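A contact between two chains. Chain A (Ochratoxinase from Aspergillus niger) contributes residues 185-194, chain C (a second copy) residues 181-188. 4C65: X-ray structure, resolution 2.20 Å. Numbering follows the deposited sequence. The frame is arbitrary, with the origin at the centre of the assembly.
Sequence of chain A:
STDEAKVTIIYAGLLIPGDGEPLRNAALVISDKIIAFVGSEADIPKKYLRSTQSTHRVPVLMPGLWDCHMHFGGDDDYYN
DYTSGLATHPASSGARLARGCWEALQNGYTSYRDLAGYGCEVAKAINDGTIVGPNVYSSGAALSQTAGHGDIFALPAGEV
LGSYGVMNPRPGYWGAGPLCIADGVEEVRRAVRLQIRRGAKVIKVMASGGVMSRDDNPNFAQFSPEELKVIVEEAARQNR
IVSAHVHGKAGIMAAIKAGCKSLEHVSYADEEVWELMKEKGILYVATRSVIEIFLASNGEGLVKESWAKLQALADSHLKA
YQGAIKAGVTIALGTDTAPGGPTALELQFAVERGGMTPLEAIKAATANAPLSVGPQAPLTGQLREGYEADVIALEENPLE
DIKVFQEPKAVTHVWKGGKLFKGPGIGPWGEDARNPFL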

# COMPACT_ATOMS: atom_id res chain seq x y z
N VAL A 185 -9.34 -19.56 10.45
CA VAL A 185 -9.57 -19.31 11.85
C VAL A 185 -9.09 -17.92 12.29
O VAL A 185 -9.75 -17.27 13.08
CB VAL A 185 -8.90 -20.41 12.70
CG1 VAL A 185 -8.66 -19.96 14.13
CG2 VAL A 185 -9.75 -21.68 12.66
N GLU A 186 -7.92 -17.50 11.82
CA GLU A 186 -7.35 -16.23 12.26
C GLU A 186 -8.26 -15.10 11.81
O GLU A 186 -8.66 -14.27 12.61
CB GLU A 186 -5.93 -16.02 11.71
CG GLU A 186 -4.93 -17.12 12.05
CD GLU A 186 -4.83 -17.41 13.55
OE1 GLU A 186 -4.30 -16.55 14.29
OE2 GLU A 186 -5.29 -18.49 13.97
N GLU A 187 -8.57 -15.07 10.52
CA GLU A 187 -9.37 -13.99 9.98
C GLU A 187 -10.78 -13.97 10.55
O GLU A 187 -11.35 -12.89 10.75
CB GLU A 187 -9.43 -14.04 8.45
CG GLU A 187 -8.12 -13.62 7.78
CD GLU A 187 -8.24 -13.46 6.27
OE1 GLU A 187 -9.36 -13.54 5.69
OE2 GLU A 187 -7.19 -13.25 5.64
N VAL A 188 -11.36 -15.14 10.82
CA VAL A 188 -12.75 -15.14 11.28
C VAL A 188 -12.85 -14.58 12.70
O VAL A 188 -13.90 -14.02 13.06
CB VAL A 188 -13.51 -16.48 11.14
CG1 VAL A 188 -13.66 -16.89 9.69
CG2 VAL A 188 -12.85 -17.58 11.95
N ARG A 189 -11.79 -14.70 13.49
CA ARG A 189 -11.81 -14.08 14.80
C ARG A 189 -11.98 -12.59 14.64
O ARG A 189 -12.81 -12.00 15.31
CB ARG A 189 -10.55 -14.37 15.60
CG ARG A 189 -10.45 -15.80 16.12
CD ARG A 189 -9.31 -15.89 17.12
NE ARG A 189 -8.93 -17.26 17.40
CZ ARG A 189 -9.57 -18.06 18.24
NH1 ARG A 189 -10.68 -17.65 18.86
NH2 ARG A 189 -9.10 -19.29 18.44
N ARG A 190 -11.17 -11.98 13.79
CA ARG A 190 -11.31 -10.55 13.58
C ARG A 190 -12.68 -10.20 13.01
O ARG A 190 -13.31 -9.23 13.45
CB ARG A 190 -10.18 -9.97 12.72
CG ARG A 190 -10.44 -8.49 12.42
CD ARG A 190 -9.21 -7.61 12.46
NE ARG A 190 -8.15 -8.10 11.61
CZ ARG A 190 -6.93 -8.42 12.01
NH1 ARG A 190 -6.55 -8.33 13.27
NH2 ARG A 190 -6.06 -8.87 11.12
N ALA A 191 -13.17 -11.02 12.09
CA ALA A 191 -14.45 -10.78 11.48
C ALA A 191 -15.56 -10.63 12.50
O ALA A 191 -16.33 -9.67 12.42
CB ALA A 191 -14.81 -11.88 10.50
N VAL A 192 -15.64 -11.57 13.44
CA VAL A 192 -16.66 -11.48 14.48
C VAL A 192 -16.42 -10.22 15.33
O VAL A 192 -17.35 -9.46 15.61
CB VAL A 192 -16.66 -12.72 15.39
CG1 VAL A 192 -17.63 -12.53 16.55
CG2 VAL A 192 -17.05 -13.95 14.60
N ARG A 193 -15.17 -10.00 15.72
CA ARG A 193 -14.82 -8.88 16.59
C ARG A 193 -15.16 -7.54 15.94
O ARG A 193 -15.63 -6.63 16.60
CB ARG A 193 -13.36 -8.96 16.97
CG ARG A 193 -13.07 -10.10 17.92
CD ARG A 193 -11.58 -10.43 18.01
NE ARG A 193 -11.38 -11.65 18.79
CZ ARG A 193 -10.20 -12.12 19.18
NH1 ARG A 193 -9.09 -11.48 18.92
NH2 ARG A 193 -10.15 -13.23 19.89
N LEU A 194 -14.97 -7.42 14.63
CA LEU A 194 -15.30 -6.18 13.95
C LEU A 194 -16.80 -5.88 13.97
O LEU A 194 -17.20 -4.72 13.95
CB LEU A 194 -14.81 -6.22 12.51
CG LEU A 194 -13.32 -6.04 12.26
CD1 LEU A 194 -12.99 -6.46 10.84
CD2 LEU A 194 -12.89 -4.60 12.47
N ILE C 181 -3.23 -3.82 18.91
CA ILE C 181 -4.35 -4.65 18.58
C ILE C 181 -3.86 -5.87 17.82
O ILE C 181 -3.20 -5.76 16.78
CB ILE C 181 -5.39 -3.89 17.71
CG1 ILE C 181 -5.78 -2.53 18.29
CG2 ILE C 181 -6.54 -4.80 17.34
CD1 ILE C 181 -6.82 -2.49 19.32
N ALA C 182 -4.25 -7.04 18.29
CA ALA C 182 -3.90 -8.28 17.64
C ALA C 182 -5.04 -9.29 17.78
O ALA C 182 -5.66 -9.39 18.84
CB ALA C 182 -2.61 -8.83 18.25
N ASP C 183 -5.29 -10.04 16.71
CA ASP C 183 -6.35 -11.01 16.70
C ASP C 183 -5.84 -12.34 16.18
O ASP C 183 -5.39 -12.44 15.03
CB ASP C 183 -7.50 -10.54 15.83
CG ASP C 183 -8.13 -9.24 16.34
OD1 ASP C 183 -8.73 -9.25 17.44
OD2 ASP C 183 -8.06 -8.22 15.61
N GLY C 184 -5.97 -13.37 17.02
CA GLY C 184 -5.53 -14.70 16.64
C GLY C 184 -4.12 -15.01 17.11
O GLY C 184 -3.34 -14.12 17.42
N VAL C 185 -3.84 -16.30 17.23
CA VAL C 185 -2.58 -16.80 17.75
C VAL C 185 -1.38 -16.25 17.01
O VAL C 185 -0.38 -15.92 17.61
CB VAL C 185 -2.60 -18.34 17.70
CG1 VAL C 185 -1.18 -18.89 17.72
CG2 VAL C 185 -3.42 -18.90 18.86
N GLU C 186 -1.49 -16.14 15.70
CA GLU C 186 -0.37 -15.68 14.90
C GLU C 186 -0.05 -14.23 15.26
O GLU C 186 1.10 -13.91 15.57
CB GLU C 186 -0.65 -15.80 13.39
CG GLU C 186 -1.03 -17.19 12.88
CD GLU C 186 -0.02 -18.26 13.27
OE1 GLU C 186 1.10 -18.25 12.71
OE2 GLU C 186 -0.35 -19.10 14.14
N GLU C 187 -1.04 -13.38 15.19
CA GLU C 187 -0.83 -11.95 15.46
C GLU C 187 -0.40 -11.67 16.91
O GLU C 187 0.44 -10.80 17.13
CB GLU C 187 -2.08 -11.12 15.14
CG GLU C 187 -2.31 -10.96 13.64
CD GLU C 187 -3.40 -9.98 13.30
OE1 GLU C 187 -3.93 -9.28 14.20
OE2 GLU C 187 -3.76 -9.91 12.12
N VAL C 188 -0.92 -12.43 17.88
CA VAL C 188 -0.57 -12.15 19.26
C VAL C 188 0.91 -12.49 19.52
O VAL C 188 1.53 -11.87 20.40
CB VAL C 188 -1.50 -12.76 20.33
CG1 VAL C 188 -2.89 -12.20 20.22
CG2 VAL C 188 -1.52 -14.26 20.26
O HOH W 1 -6.07 -18.40 16.47
O HOH W 2 -3.32 -13.99 13.92
O HOH W 3 -7.01 -11.67 12.29

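A helix of chain A (185-194) lies against the start of the equivalent helix in chain C, and charged side chains on one face of the first meet the loop and opening turn of the second. The contact buries 437 Å², both sides summed. At one end, the carboxylate of A:Glu186 sits over the first turn of the chain C helix, where backbone N-H groups lack partners from a preceding turn. Its OE1 accepts a hydrogen bond from C:Glu186 N at 3.2 Å and a nearly straight 171°. C:Val185 N is closer to A:Glu186 OE1, at 3.0 Å, but its angle is too poor for a hydrogen bond; that N-H is instead satisfied by water 1, whose O accepts from C:Val185 N at 3.2 Å. The same water accepts from A:Arg189 NE at 3.2 Å and donates to A:Glu186 OE2 at 2.6 Å. Water 2 serves the next amide, accepting from C:Glu187 N at 2.7 Å while donating to A:Glu186 OE1 and C:Asp183 O, each 2.8 Å from its oxygen. Thus three successive N-H groups at the helix start are satisfied, one directly by the glutamate and two by waters bound to it. C:Gly184, the N-cap residue, leaves room for this arrangement: an ideal CB there would lie 2.3 Å from A:Glu186 OE1, a clash, and the backbone angles of 95/157 by themselves call for glycine.

Further along, two arginines one turn apart on chain A share C:Asp183. A:Arg190 NH1 forms a salt bridge with C:Asp183 OD2 at 2.8 Å, and A:Arg193 NH1 another with C:Asp183 OD1 at 2.7 Å, so each carboxylate oxygen receives its own guanidinium. A:Arg190 also meets C:Glu187 end to end: NH1 donates to C:Glu187 OE1 at 2.9 Å and NH2 to C:Glu187 OE2 at 2.7 Å. Both acids lie at the edge of the A:Arg190 guanidinium, near its plane, where the N-H bonds point; NH1 thereby spans the two carboxylates. C:Glu187 is held in turn by its own chain, since OE1 also accepts from C:Asp183 N at 3.0 Å. The NE atoms of A:Arg190 and A:Arg193 are satisfied elsewhere in the structure. A:Arg189 contributes packing as well, its CD 4.0 Å from C:Gly184 CA. Water 3 adds a bridge between backbones, donating to A:Glu186 O at 3.1 Å and C:Asp183 O at 3.3 Å.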